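Lipase (Streptomyces rimosus, PDB 5MAL) hydrolyses triacylglycerols and other carboxylic esters, preferring medium-length acyl chains, as a secreted serine esterase of the GDSL family. Local coordinates at residues T66-N69 / S70-L74. Residues are numbered along the deposited sequence; the frame is centred on the assembly and turned at random.
Sequences TPVN and SGTDL
The hydroxyl end of Thr-72 lies against the backbone of Asn-69, three residues back along the chain, where its OG1 accepts the N-H of Asn-69 at 3.0 Å in an almost straight bond (175°). Thr-72 N in turn donates to Asn-69 O at 2.9 Å, the bond that closes the turn, so the two residues are tied twice, once through a side chain and once through backbone alone. With OG1 beside its own backbone N and anti to the carbonyl carbon (chi1 -53°), the hydroxyl faces back across the turn, while CG2 takes the place anti to the N. A water extends the link: its O donates to Pro-67 O at 2.8 Å and is also hydrogen-bonded to Thr-72 OG1 (2.7 Å). A valine in place of Thr-72 would probably leave the N-H of Asn-69 without its acceptor and cost this water one of its mates. The Asn-69 side chain folds forward over the first half of the turn, chi1 of 55° holding CG between backbone N and carbonyl carbon; OD1 then receives Gly-71 N at 2.9 Å, in the carbonyl plane and on a lone pair, though the N-H is bent away from a straight line. Val-68 and Thr-72 both touch Val-5 and Ala-131. This is a type I beta turn, opened by an Asx turn at Asn-69, in the loop joining helix 57-64 to the central strand 74-78 of the parallel SGNH-hydrolase sheet.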
# COMPACT_ATOMS: atom_id res chain seq x y z
N THR A 66 -8.68 16.10 -3.34
CA THR A 66 -8.89 17.54 -3.20
C THR A 66 -7.65 18.42 -3.50
O THR A 66 -7.75 19.39 -4.25
CB THR A 66 -9.45 17.88 -1.81
OG1 THR A 66 -10.71 17.22 -1.65
CG2 THR A 66 -9.64 19.37 -1.64
N PRO A 67 -6.47 18.06 -2.94
CA PRO A 67 -5.30 18.92 -3.22
C PRO A 67 -4.55 18.58 -4.50
O PRO A 67 -3.48 19.14 -4.75
CB PRO A 67 -4.41 18.67 -2.00
CG PRO A 67 -4.69 17.25 -1.64
CD PRO A 67 -6.15 17.00 -1.97
N VAL A 68 -5.08 17.65 -5.29
CA VAL A 68 -4.44 17.29 -6.55
C VAL A 68 -4.90 18.25 -7.62
O VAL A 68 -6.09 18.32 -7.93
CB VAL A 68 -4.78 15.85 -6.96
CG1 VAL A 68 -4.16 15.52 -8.30
CG2 VAL A 68 -4.31 14.88 -5.89
N ASN A 69 -3.98 19.02 -8.19
CA ASN A 69 -4.37 20.02 -9.17
C ASN A 69 -3.20 20.34 -10.09
O ASN A 69 -2.17 19.65 -10.06
CB ASN A 69 -4.89 21.28 -8.46
CG ASN A 69 -3.91 21.83 -7.46
OD1 ASN A 69 -2.73 22.00 -7.77
ND2 ASN A 69 -4.38 22.10 -6.26
N SER A 70 -3.33 21.38 -10.91
CA SER A 70 -2.30 21.63 -11.91
C SER A 70 -0.95 21.96 -11.27
O SER A 70 0.09 21.75 -11.88
CB SER A 70 -2.73 22.75 -12.87
OG SER A 70 -3.18 23.87 -12.15
N GLY A 71 -0.98 22.42 -10.03
CA GLY A 71 0.25 22.75 -9.33
C GLY A 71 1.00 21.56 -8.77
O GLY A 71 2.15 21.68 -8.36
N THR A 72 0.37 20.39 -8.76
CA THR A 72 0.99 19.22 -8.14
C THR A 72 2.19 18.75 -8.95
O THR A 72 2.11 18.62 -10.18
CB THR A 72 -0.02 18.09 -8.01
OG1 THR A 72 -1.18 18.58 -7.33
CG2 THR A 72 0.57 16.92 -7.22
N ASP A 73 3.30 18.51 -8.26
CA ASP A 73 4.55 18.05 -8.88
C ASP A 73 4.74 16.55 -8.75
O ASP A 73 5.36 15.91 -9.61
CB ASP A 73 5.76 18.74 -8.24
CG ASP A 73 5.73 20.24 -8.45
OD1 ASP A 73 6.11 20.70 -9.54
OD2 ASP A 73 5.28 20.95 -7.52
N LEU A 74 4.28 16.02 -7.63
CA LEU A 74 4.48 14.61 -7.32
C LEU A 74 3.23 14.03 -6.71
O LEU A 74 2.62 14.64 -5.84
CB LEU A 74 5.67 14.44 -6.37
CG LEU A 74 6.02 13.03 -5.87
CD1 LEU A 74 6.42 12.11 -7.02
CD2 LEU A 74 7.12 13.08 -4.81
O HOH W 1 -0.72 19.67 -4.91